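Aerotolerance-related membrane protein (Bacteroides fragilis, PDB 4JDU) binds calcium through a von Willebrand factor type A domain and is probably linked to aerotolerance at the cell membrane, though its molecular role is not established. Local coordinates at residues I13-S18 with V50-F55; I112-D117 with I137-L142; A93-A98 with A127-S132. The protein carries 6 engineered substitutions. All coordinates share one frame; numbering follows the deposited sequence. Where two conformers were deposited one is given.

Interaction 1. Residues I13-S18 with V50-F55; sequences IALDIS and VGMIVF. With CA (calcium ion), chain C.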
ATOM      1  N   ILE A  13       6.142   3.279  -3.158  0.52 12.54           N
ATOM      2  CA  ILE A  13       5.180   2.311  -2.659  0.52 13.72           C
ATOM      3  C   ILE A  13       4.940   2.589  -1.184  0.52 14.43           C
ATOM      4  O   ILE A  13       5.882   2.794  -0.418  0.52 13.22           O
ATOM      5  CB  ILE A  13       5.715   0.873  -2.796  0.52 14.84           C
ATOM      6  CG1 ILE A  13       6.128   0.582  -4.239  0.52 18.24           C
ATOM      7  CG2 ILE A  13       4.674  -0.135  -2.322  0.52 16.75           C
ATOM      8  CD1 ILE A  13       4.975   0.641  -5.227  0.52 17.48           C
ATOM      9  N   ALA A  14       3.676   2.617  -0.778  1.00 13.89           N
ATOM     10  CA  ALA A  14       3.348   2.667   0.644  1.00 11.98           C
ATOM     11  C   ALA A  14       2.535   1.425   0.975  1.00 12.14           C
ATOM     12  O   ALA A  14       1.366   1.327   0.591  1.00 13.77           O
ATOM     13  CB  ALA A  14       2.573   3.941   0.984  1.00 14.52           C
ATOM     14  N   LEU A  15       3.169   0.474   1.656  1.00 13.83           N
ATOM     15  CA  LEU A  15       2.562  -0.828   1.923  1.00 12.19           C
ATOM     16  C   LEU A  15       2.043  -0.925   3.344  1.00 12.56           C
ATOM     17  O   LEU A  15       2.803  -0.775   4.302  1.00 12.97           O
ATOM     18  CB  LEU A  15       3.570  -1.950   1.674  1.00 14.34           C
ATOM     19  CG  LEU A  15       3.150  -3.374   2.073  1.00 12.97           C
ATOM     20  CD1 LEU A  15       1.997  -3.869   1.220  1.00 15.17           C
ATOM     21  CD2 LEU A  15       4.338  -4.279   1.913  1.00 14.94           C
ATOM     22  N   ASP A  16       0.748  -1.185   3.466  1.00 14.42           N
ATOM     23  CA  ASP A  16       0.101  -1.475   4.745  1.00 12.89           C
ATOM     24  C   ASP A  16       0.608  -2.818   5.287  1.00 14.65           C
ATOM     25  O   ASP A  16       0.420  -3.853   4.646  1.00 15.28           O
ATOM     26  CB  ASP A  16      -1.408  -1.569   4.474  1.00 13.42           C
ATOM     27  CG  ASP A  16      -2.253  -1.525   5.728  1.00 16.59           C
ATOM     28  OD1 ASP A  16      -1.798  -1.976   6.798  1.00 15.84           O
ATOM     29  OD2 ASP A  16      -3.416  -1.057   5.624  1.00 18.68           O
ATOM     30  N   ILE A  17       1.250  -2.802   6.453  1.00 12.52           N
ATOM     31  CA  ILE A  17       1.657  -4.047   7.112  1.00 14.04           C
ATOM     32  C   ILE A  17       0.972  -4.213   8.471  1.00 14.86           C
ATOM     33  O   ILE A  17       1.449  -4.944   9.353  1.00 15.49           O
ATOM     34  CB  ILE A  17       3.192  -4.186   7.222  1.00 12.65           C
ATOM     35  CG1 ILE A  17       3.799  -3.093   8.105  1.00 13.19           C
ATOM     36  CG2 ILE A  17       3.814  -4.165   5.819  1.00 14.11           C
ATOM     37  CD1 ILE A  17       5.242  -3.414   8.501  1.00 16.08           C
ATOM     38  N   SER A  18      -0.175  -3.551   8.614  1.00 15.36           N
ATOM     39  CA  SER A  18      -0.970  -3.665   9.831  1.00 16.30           C
ATOM     40  C   SER A  18      -1.562  -5.056   9.950  1.00 15.96           C
ATOM     41  O   SER A  18      -1.592  -5.829   8.986  1.00 15.23           O
ATOM     42  CB  SER A  18      -2.067  -2.596   9.876  1.00 20.48           C
ATOM     43  OG  SER A  18      -3.069  -2.806   8.890  1.00 19.44           O
ATOM     44  N   VAL A  50      12.182   3.361  -7.757  1.00 19.33           N
ATOM     45  CA  VAL A  50      11.174   2.915  -6.805  1.00 20.04           C
ATOM     46  C   VAL A  50      11.684   2.999  -5.368  1.00 18.99           C
ATOM     47  O   VAL A  50      12.870   2.792  -5.093  1.00 19.10           O
ATOM     48  CB  VAL A  50      10.693   1.469  -7.120  1.00 19.51           C
ATOM     49  CG1 VAL A  50      11.824   0.469  -6.929  1.00 21.83           C
ATOM     50  CG2 VAL A  50       9.487   1.084  -6.274  1.00 18.55           C
ATOM     51  N   GLY A  51      10.772   3.329  -4.459  1.00 17.18           N
ATOM     52  CA  GLY A  51      11.065   3.297  -3.040  0.50 14.97           C
ATOM     53  C   GLY A  51       9.950   2.582  -2.312  1.00 17.18           C
ATOM     54  O   GLY A  51       8.890   2.312  -2.892  1.00 16.92           O
HETATM   55  N   MSE A  52      10.175   2.257  -1.043  1.00 14.74           N
HETATM   56  CA  MSE A  52       9.127   1.607  -0.276  1.00 15.26           C
HETATM   57  C   MSE A  52       9.034   2.052   1.165  1.00 13.89           C
HETATM   58  O   MSE A  52      10.015   2.006   1.922  1.00 15.18           O
HETATM   59  CB  MSE A  52       9.260   0.085  -0.328  1.00 16.22           C
HETATM   60  CG  MSE A  52       8.079  -0.634   0.366  1.00 13.94           C
HETATM   61 SE   MSE A  52       7.913  -2.538   0.025  0.58 15.44          SE
HETATM   62  CE  MSE A  52       9.640  -3.100   0.685  1.00 16.64           C
ATOM     63  N   ILE A  53       7.819   2.439   1.527  1.00 12.60           N
ATOM     64  CA  ILE A  53       7.414   2.755   2.882  1.00 12.55           C
ATOM     65  C   ILE A  53       6.516   1.622   3.371  1.00 13.50           C
ATOM     66  O   ILE A  53       5.730   1.069   2.597  1.00 13.71           O
ATOM     67  CB  ILE A  53       6.632   4.085   2.874  1.00 13.42           C
ATOM     68  CG1 ILE A  53       7.621   5.245   2.776  1.00 14.47           C
ATOM     69  CG2 ILE A  53       5.739   4.241   4.109  1.00 17.10           C
ATOM     70  CD1 ILE A  53       6.989   6.527   2.307  1.00 17.12           C
ATOM     71  N   VAL A  54       6.663   1.245   4.635  1.00 12.78           N
ATOM     72  CA  VAL A  54       5.679   0.376   5.277  1.00 12.82           C
ATOM     73  C   VAL A  54       4.953   1.155   6.361  1.00 12.93           C
ATOM     74  O   VAL A  54       5.508   2.096   6.958  1.00 14.27           O
ATOM     75  CB  VAL A  54       6.317  -0.901   5.880  1.00 14.61           C
ATOM     76  CG1 VAL A  54       6.961  -1.743   4.790  1.00 16.19           C
ATOM     77  CG2 VAL A  54       7.336  -0.544   6.986  1.00 14.46           C
ATOM     78  N   PHE A  55       3.702   0.799   6.618  1.00 13.19           N
ATOM     79  CA  PHE A  55       2.959   1.506   7.655  1.00 12.93           C
ATOM     80  C   PHE A  55       1.942   0.640   8.380  1.00 14.78           C
ATOM     81  O   PHE A  55       1.394  -0.314   7.823  1.00 14.92           O
ATOM     82  CB  PHE A  55       2.276   2.765   7.089  1.00 13.73           C
ATOM     83  CG  PHE A  55       1.108   2.481   6.168  1.00 12.88           C
ATOM     84  CD1 PHE A  55       1.313   2.294   4.803  1.00 12.52           C
ATOM     85  CD2 PHE A  55      -0.198   2.417   6.660  1.00 14.12           C
ATOM     86  CE1 PHE A  55       0.245   2.058   3.945  1.00 14.09           C
ATOM     87  CE2 PHE A  55      -1.274   2.156   5.801  1.00 15.60           C
ATOM     88  CZ  PHE A  55      -1.047   1.977   4.448  1.00 14.71           C
TER
HETATM   89 CA    CA C 302      -5.316  -2.403   9.100  0.54 16.09          CA
HETATM   90  O   HOH W   1      -5.029  -3.652  11.415  1.00 30.70           O
HETATM   91  O   HOH W   2      -7.577  -2.458  10.083  1.00 52.55           O
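The metal-ion-dependent adhesion site (MIDAS) of this von Willebrand factor A domain grows out of two parallel strands, and Asp-16 meets Phe-55 where they end. The DxSxS signature of the site begins at Asp-16 and continues through Ser-18 to Ser-20. Five backbone hydrogen bonds join the segments: Ile-13 N to Gly-51 O, Ile-53 N to Ile-13 O, Leu-15 N to Ile-53 O, Phe-55 N to Leu-15 O and Ile-17 N to Phe-55 O, all 2.8 to 2.9 Å long. The strand axes diverge by 25°, the twist of a parallel sheet.

CG of Phe-55 sits between the backbone N and the carbonyl carbon (chi1 71°). One face of the ring lies over Asp-16 CA, a CH-pi contact with CA 3.8 Å from the ring centroid and 18° from its normal. Asp-16 CB lies 3.6 Å from Phe-55 CZ, and the two side chains cross obliquely.

Asp-16 OD1 is gripped twice, by Ser-18 OG on its syn side at 2.6 Å and by Ser-18 N at 2.9 Å. The second bond closes an Asx turn. Asp-16 OD2 turns to Thr-116 OG1 on the next strand. Asp-16 therefore acts as a second-shell residue that fixes Ser-18, whose OG binds the calcium ion at 2.3 Å; Ser-20, Thr-89 and two waters complete the ligands seen here. On the face shared by Leu-15 and Val-54, apolar packing continues past the strand end, where Ile-17 CD1 rests 3.8 Å from Val-54 CB.

Interaction 2. Residues I112-D117 with I137-L142; sequences IVVITD and IQVNVL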
ATOM      1  N   ILE A 112       2.649   7.963  -6.045  1.00 14.96           N
ATOM      2  CA  ILE A 112       2.559   7.173  -4.826  1.00 13.18           C
ATOM      3  C   ILE A 112       1.588   6.043  -5.086  1.00 13.44           C
ATOM      4  O   ILE A 112       0.538   6.256  -5.694  1.00 14.73           O
ATOM      5  CB  ILE A 112       2.064   8.027  -3.646  1.00 13.47           C
ATOM      6  CG1 ILE A 112       3.062   9.158  -3.361  1.00 16.54           C
ATOM      7  CG2 ILE A 112       1.816   7.162  -2.404  1.00 15.15           C
ATOM      8  CD1 ILE A 112       2.568  10.175  -2.353  1.00 16.46           C
ATOM      9  N   VAL A 113       1.958   4.836  -4.668  1.00 13.19           N
ATOM     10  CA  VAL A 113       1.060   3.687  -4.787  1.00 12.40           C
ATOM     11  C   VAL A 113       0.814   3.116  -3.401  1.00 13.07           C
ATOM     12  O   VAL A 113       1.705   2.499  -2.810  1.00 14.50           O
ATOM     13  CB  VAL A 113       1.644   2.600  -5.713  1.00 13.86           C
ATOM     14  CG1 VAL A 113       0.669   1.423  -5.839  1.00 16.19           C
ATOM     15  CG2 VAL A 113       1.963   3.174  -7.092  1.00 15.87           C
ATOM     16  N   VAL A 114      -0.375   3.379  -2.867  1.00 13.49           N
ATOM     17  CA  VAL A 114      -0.772   2.864  -1.559  1.00 13.56           C
ATOM     18  C   VAL A 114      -1.400   1.488  -1.734  1.00 12.40           C
ATOM     19  O   VAL A 114      -2.319   1.333  -2.537  1.00 14.36           O
ATOM     20  CB  VAL A 114      -1.780   3.803  -0.866  1.00 13.46           C
ATOM     21  CG1 VAL A 114      -2.091   3.309   0.531  1.00 16.04           C
ATOM     22  CG2 VAL A 114      -1.231   5.231  -0.800  1.00 13.98           C
ATOM     23  N   ILE A 115      -0.886   0.494  -1.005  1.00 11.91           N
ATOM     24  CA  ILE A 115      -1.403  -0.877  -1.061  1.00 12.51           C
ATOM     25  C   ILE A 115      -1.942  -1.259   0.316  1.00 12.76           C
ATOM     26  O   ILE A 115      -1.199  -1.340   1.292  1.00 13.85           O
ATOM     27  CB  ILE A 115      -0.323  -1.863  -1.543  1.00 14.05           C
ATOM     28  CG1 ILE A 115       0.319  -1.313  -2.823  1.00 18.03           C
ATOM     29  CG2 ILE A 115      -0.914  -3.234  -1.788  1.00 17.54           C
ATOM     30  CD1 ILE A 115       1.375  -2.196  -3.423  1.00 19.08           C
ATOM     31  N   THR A 116      -3.253  -1.470   0.397  1.00 14.34           N
ATOM     32  CA  THR A 116      -3.924  -1.504   1.688  1.00 13.66           C
ATOM     33  C   THR A 116      -5.290  -2.156   1.565  1.00 13.86           C
ATOM     34  O   THR A 116      -5.825  -2.263   0.467  1.00 16.20           O
ATOM     35  CB  THR A 116      -4.098  -0.052   2.236  1.00 13.74           C
ATOM     36  OG1 THR A 116      -4.698  -0.078   3.535  1.00 14.29           O
ATOM     37  CG2 THR A 116      -4.970   0.805   1.290  1.00 14.32           C
ATOM     38  N   ASP A 117      -5.859  -2.578   2.690  1.00 15.00           N
ATOM     39  CA  ASP A 117      -7.252  -3.019   2.705  1.00 16.69           C
ATOM     40  C   ASP A 117      -8.167  -1.831   3.011  1.00 17.53           C
ATOM     41  O   ASP A 117      -9.397  -1.969   3.066  1.00 21.19           O
ATOM     42  CB  ASP A 117      -7.458  -4.177   3.685  1.00 18.09           C
ATOM     43  CG  ASP A 117      -6.953  -3.872   5.084  1.00 18.61           C
ATOM     44  OD1 ASP A 117      -6.927  -2.680   5.475  1.00 19.05           O
ATOM     45  OD2 ASP A 117      -6.600  -4.832   5.798  1.00 19.03           O
ATOM     46  N   ILE A 137       1.857  15.337  -7.280  1.00 21.24           N
ATOM     47  CA  ILE A 137       2.198  13.947  -6.970  1.00 19.71           C
ATOM     48  C   ILE A 137       0.942  13.087  -6.951  1.00 22.30           C
ATOM     49  O   ILE A 137       0.098  13.220  -6.058  1.00 21.74           O
ATOM     50  CB  ILE A 137       2.903  13.814  -5.599  1.00 19.40           C
ATOM     51  CG1 ILE A 137       4.186  14.642  -5.547  1.00 23.08           C
ATOM     52  CG2 ILE A 137       3.190  12.337  -5.281  1.00 19.40           C
ATOM     53  CD1 ILE A 137       4.793  14.714  -4.160  1.00 23.45           C
ATOM     54  N   GLN A 138       0.819  12.207  -7.941  1.00 20.20           N
ATOM     55  CA  GLN A 138      -0.351  11.339  -8.058  1.00 17.82           C
ATOM     56  C   GLN A 138      -0.410  10.302  -6.943  1.00 16.18           C
ATOM     57  O   GLN A 138       0.612   9.732  -6.556  1.00 17.84           O
ATOM     58  CB  GLN A 138      -0.303  10.618  -9.404  1.00 21.32           C
ATOM     59  CG  GLN A 138      -1.392   9.579  -9.611  1.00 23.96           C
ATOM     60  CD  GLN A 138      -1.234   8.858 -10.931  1.00 25.81           C
ATOM     61  OE1 GLN A 138      -0.270   8.111 -11.131  1.00 23.88           O
ATOM     62  NE2 GLN A 138      -2.169   9.092 -11.850  1.00 29.48           N
ATOM     63  N   VAL A 139      -1.609  10.059  -6.426  1.00 15.16           N
ATOM     64  CA  VAL A 139      -1.797   8.998  -5.436  1.00 14.90           C
ATOM     65  C   VAL A 139      -2.770   7.952  -5.964  1.00 14.82           C
ATOM     66  O   VAL A 139      -3.942   8.246  -6.234  1.00 16.31           O
ATOM     67  CB  VAL A 139      -2.323   9.516  -4.095  1.00 16.36           C
ATOM     68  CG1 VAL A 139      -2.358   8.385  -3.074  1.00 16.73           C
ATOM     69  CG2 VAL A 139      -1.477  10.676  -3.591  1.00 18.03           C
ATOM     70  N   ASN A 140      -2.242   6.741  -6.117  1.00 14.54           N
ATOM     71  CA  ASN A 140      -2.992   5.575  -6.572  1.00 14.35           C
ATOM     72  C   ASN A 140      -3.220   4.647  -5.397  1.00 15.31           C
ATOM     73  O   ASN A 140      -2.432   4.615  -4.453  1.00 14.61           O
ATOM     74  CB  ASN A 140      -2.190   4.839  -7.650  1.00 16.36           C
ATOM     75  CG  ASN A 140      -1.829   5.740  -8.816  1.00 16.78           C
ATOM     76  OD1 ASN A 140      -2.697   6.119  -9.610  1.00 17.61           O
ATOM     77  ND2 ASN A 140      -0.542   6.087  -8.931  1.00 18.76           N
ATOM     78  N   VAL A 141      -4.293   3.871  -5.460  1.00 14.52           N
ATOM     79  CA  VAL A 141      -4.583   2.922  -4.395  1.00 15.74           C
ATOM     80  C   VAL A 141      -4.900   1.537  -4.954  1.00 15.75           C
ATOM     81  O   VAL A 141      -5.759   1.387  -5.842  1.00 16.58           O
ATOM     82  CB  VAL A 141      -5.753   3.406  -3.506  1.00 14.68           C
ATOM     83  CG1 VAL A 141      -6.000   2.415  -2.380  1.00 17.31           C
ATOM     84  CG2 VAL A 141      -5.474   4.798  -2.935  1.00 16.13           C
ATOM     85  N   LEU A 142      -4.182   0.533  -4.453  1.00 15.18           N
ATOM     86  CA  LEU A 142      -4.475  -0.858  -4.768  1.00 15.44           C
ATOM     87  C   LEU A 142      -5.102  -1.476  -3.526  1.00 14.49           C
ATOM     88  O   LEU A 142      -4.462  -1.577  -2.469  1.00 15.75           O
ATOM     89  CB  LEU A 142      -3.213  -1.615  -5.189  1.00 17.71           C
ATOM     90  CG  LEU A 142      -2.379  -0.935  -6.274  1.00 25.62           C
ATOM     91  CD1 LEU A 142      -1.192  -1.790  -6.682  1.00 22.32           C
ATOM     92  CD2 LEU A 142      -3.232  -0.565  -7.477  1.00 32.58           C
TER
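The flat amide of Asn-140 has Gln-138 OE1 in its plane (6° out of it), bonded to ND2 at 3.0 Å, while Ile-112 O stands off that plane and accepts from Asn-140 N, with ND2 adding only a weak bond at 3.4 Å. Asn-140 lies within the pairing of strands 109-116 and 138-143, the first and last elements of a beta-alpha-beta crossover with helix 125-134 between them. Relative to the Gln-138 carbonyl group, the ND2 donor stands 56° out of its plane. CG of Asn-140, beside the backbone N (chi1 -56°), lies 4.0 Å from Ile-112 O. Asn-140 OD1 accepts from Ile-188 N, and Gln-138 NE2 reaches Glu-205 and Asn-186, so both buried amides have partners at each end.

Five backbone bonds hold the parallel register, from Ile-112 N to Gln-138 O at 2.7 Å to Thr-116 N to Leu-142 O at 3.1 Å. Strand 109-116 leads into Asp-117, a calcium-site residue that does not bind the metal here; its OD2 pairs with Arg-30 and Ser-20.

Each sheet face has its own apolar row. Beside Asn-140, Leu-142 CD1 meets Val-113 CG1 at 3.8 Å, and the Leu-142 side chain lies side by side with that of Ile-115, pointing the same way. On the reverse face, Val-114 CG2 touches Val-139 CG1, and Ile-112 CD1 presses on Ile-137 CG2 at 3.7 Å.

Interaction 3. Residues A93-A98 with A127-S132; sequences AAINLA and AAAKSS. Engineered in segment 127-132: Ala-127 (natural residue Glu), Ser-131 (natural residue Glu), Ser-132 (natural residue Ala).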
ATOM      1  N   ALA A  93      -0.710   9.356   7.253  1.00 16.40           N
ATOM      2  CA  ALA A  93       0.687   9.483   7.651  1.00 20.53           C
ATOM      3  C   ALA A  93       1.619   8.892   6.597  1.00 19.18           C
ATOM      4  O   ALA A  93       2.683   9.454   6.325  1.00 17.51           O
ATOM      5  CB  ALA A  93       0.918   8.833   9.013  1.00 19.00           C
ATOM      6  N   ALA A  94       1.222   7.770   6.001  1.00 14.21           N
ATOM      7  CA  ALA A  94       2.032   7.130   4.964  1.00 13.13           C
ATOM      8  C   ALA A  94       2.103   7.975   3.689  1.00 13.88           C
ATOM      9  O   ALA A  94       3.179   8.106   3.087  1.00 14.86           O
ATOM     10  CB  ALA A  94       1.514   5.712   4.658  1.00 15.34           C
ATOM     11  N   ILE A  95       0.978   8.554   3.281  1.00 15.28           N
ATOM     12  CA  ILE A  95       0.968   9.421   2.098  1.00 13.82           C
ATOM     13  C   ILE A  95       1.810  10.662   2.338  1.00 14.77           C
ATOM     14  O   ILE A  95       2.592  11.065   1.469  1.00 15.07           O
ATOM     15  CB  ILE A  95      -0.462   9.813   1.705  1.00 12.61           C
ATOM     16  CG1 ILE A  95      -1.243   8.562   1.300  1.00 14.40           C
ATOM     17  CG2 ILE A  95      -0.451  10.860   0.586  1.00 14.74           C
ATOM     18  CD1 ILE A  95      -2.734   8.847   1.117  1.00 15.92           C
ATOM     19  N   ASN A  96       1.662  11.258   3.519  1.00 15.30           N
ATOM     20  CA  ASN A  96       2.455  12.431   3.877  1.00 14.80           C
ATOM     21  C   ASN A  96       3.949  12.136   3.824  1.00 14.32           C
ATOM     22  O   ASN A  96       4.727  12.930   3.309  1.00 16.61           O
ATOM     23  CB  ASN A  96       2.097  12.939   5.278  1.00 16.65           C
ATOM     24  CG  ASN A  96       0.805  13.736   5.306  1.00 22.54           C
ATOM     25  OD1 ASN A  96       0.299  14.176   4.271  1.00 23.10           O
ATOM     26  ND2 ASN A  96       0.274  13.940   6.501  1.00 25.95           N
ATOM     27  N   LEU A  97       4.349  10.986   4.355  1.00 14.29           N
ATOM     28  CA  LEU A  97       5.752  10.614   4.353  1.00 14.79           C
ATOM     29  C   LEU A  97       6.222  10.382   2.920  1.00 15.90           C
ATOM     30  O   LEU A  97       7.301  10.852   2.529  1.00 16.00           O
ATOM     31  CB  LEU A  97       5.946   9.347   5.187  1.00 15.22           C
ATOM     32  CG  LEU A  97       7.370   8.805   5.223  1.00 13.55           C
ATOM     33  CD1 LEU A  97       8.322   9.801   5.838  1.00 18.71           C
ATOM     34  CD2 LEU A  97       7.372   7.493   6.005  1.00 15.53           C
ATOM     35  N   ALA A  98       5.413   9.665   2.138  1.00 14.42           N
ATOM     36  CA  ALA A  98       5.748   9.410   0.736  1.00 15.52           C
ATOM     37  C   ALA A  98       5.925  10.691  -0.070  1.00 15.24           C
ATOM     38  O   ALA A  98       6.860  10.796  -0.876  1.00 16.83           O
ATOM     39  CB  ALA A  98       4.700   8.508   0.090  1.00 11.95           C
ATOM     40  N   ALA A 127      -7.381  14.056   2.841  1.00 23.51           N
ATOM     41  CA  ALA A 127      -6.695  15.351   2.870  1.00 22.55           C
ATOM     42  C   ALA A 127      -5.235  15.208   2.441  1.00 21.02           C
ATOM     43  O   ALA A 127      -4.701  16.070   1.737  1.00 24.04           O
ATOM     44  CB  ALA A 127      -6.786  15.966   4.261  1.00 25.81           C
ATOM     45  N   ALA A 128      -4.588  14.129   2.866  1.00 20.39           N
ATOM     46  CA  ALA A 128      -3.210  13.887   2.465  1.00 16.13           C
ATOM     47  C   ALA A 128      -3.116  13.660   0.958  1.00 19.70           C
ATOM     48  O   ALA A 128      -2.188  14.153   0.309  1.00 19.11           O
ATOM     49  CB  ALA A 128      -2.617  12.693   3.227  1.00 16.00           C
ATOM     50  N   ALA A 129      -4.061  12.904   0.411  1.00 17.52           N
ATOM     51  CA  ALA A 129      -4.085  12.651  -1.026  1.00 18.41           C
ATOM     52  C   ALA A 129      -4.287  13.946  -1.803  1.00 18.12           C
ATOM     53  O   ALA A 129      -3.626  14.162  -2.823  1.00 18.31           O
ATOM     54  CB  ALA A 129      -5.170  11.628  -1.385  1.00 18.51           C
ATOM     55  N   LYS A 130      -5.199  14.791  -1.325  1.00 17.64           N
ATOM     56  CA  LYS A 130      -5.443  16.096  -1.933  1.00 20.18           C
ATOM     57  C   LYS A 130      -4.183  16.961  -1.930  1.00 19.82           C
ATOM     58  O   LYS A 130      -3.843  17.575  -2.942  1.00 22.61           O
ATOM     59  CB  LYS A 130      -6.560  16.826  -1.188  1.00 24.88           C
ATOM     60  CG  LYS A 130      -6.969  18.138  -1.844  1.00 33.07           C
ATOM     61  CD  LYS A 130      -7.454  17.879  -3.261  1.00 40.23           C
ATOM     62  CE  LYS A 130      -7.976  19.141  -3.929  1.00 42.56           C
ATOM     63  NZ  LYS A 130      -8.656  18.825  -5.217  1.00 48.70           N
ATOM     64  N   SER A 131      -3.495  16.997  -0.795  1.00 19.28           N
ATOM     65  CA  SER A 131      -2.275  17.790  -0.660  0.67 19.51           C
ATOM     66  C   SER A 131      -1.225  17.311  -1.655  1.00 21.82           C
ATOM     67  O   SER A 131      -0.585  18.115  -2.344  1.00 22.65           O
ATOM     68  CB  SER A 131      -1.724  17.675   0.760  0.67 19.23           C
ATOM     69  OG  SER A 131      -0.645  18.574   0.949  0.67 20.80           O
ATOM     70  N   SER A 132      -1.071  16.000  -1.733  1.00 18.17           N
ATOM     71  CA  SER A 132      -0.119  15.388  -2.647  0.65 18.55           C
ATOM     72  C   SER A 132      -0.429  15.743  -4.102  1.00 19.86           C
ATOM     73  O   SER A 132       0.433  16.238  -4.820  1.00 19.69           O
ATOM     74  CB  SER A 132      -0.121  13.869  -2.451  0.65 18.21           C
ATOM     75  OG  SER A 132       0.882  13.254  -3.237  0.65 18.15           O
TER
HETATM   76  O   HOH W   3       0.406  14.480   1.396  1.00 20.33           O
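A water bridges Asn-96 and Ala-128, donating to Asn-96 OD1 at 2.9 Å and to the backbone Ala-128 O at 2.8 Å. It spans two neighbouring helices, 91-99 and 125-134, which lie on the same face of the central sheet in the alpha/beta fold of the von Willebrand factor A domain. The two short segments run nearly parallel, 18° apart, with an axis separation of 8.8 Å that is consistent with the small Ala-128 and Ala-129 at the contact.

The water is the polar link between the segments, since the direct contacts are packing alone. Ala-128 CB points at the facing helix and is met by two groups. Asn-96 OD1 comes within 3.4 Å of it, a van der Waals approach of an oxygen to a methyl group. Asn-96 CG lies beside its backbone N (chi1 -78°); OD1 touches the methyl and accepts from the water.

The other partner is Ile-95. Its CG2, anti to the backbone N, sits 3.9 Å from Ala-128 CB and 3.7 Å from Ala-128 O, so the branch lies against both the methyl and the carbonyl that holds the water. In one of its two conformers, the engineered Ser-132 bonds through OG to Ile-137 O, with its CB 4.3 Å from Ile-95 CG2. Ile-181 of helix 175-184 touches both Ile-95 and Ala-129, and those two meet each other more loosely, Ile-95 CD1 lying 4.5 Å from Ala-129 CB.

Along the chain, interaction 1 closes before the others begin, whereas interactions 2 and 3 interleave: 93-98, 112-117, 127-132, 137-142. Their centres are about 13 Å apart for 1 and 3, and about 10 Å for 1 and 2 and for 2 and 3. Interactions 1 and 2 belong to one sheet, in which strands 9-16 and 109-116 are neighbours; Ala-14 N lies 2.8 Å from Val-113 O. The helices of interaction 3 pack on that sheet, with Ala-94 CB 3.4 Å from Phe-55 CD1. The calcium ligands lie in loops beside it, Ser-18 and Ser-20 after strand 9-16 and Thr-89 before helix 91-99.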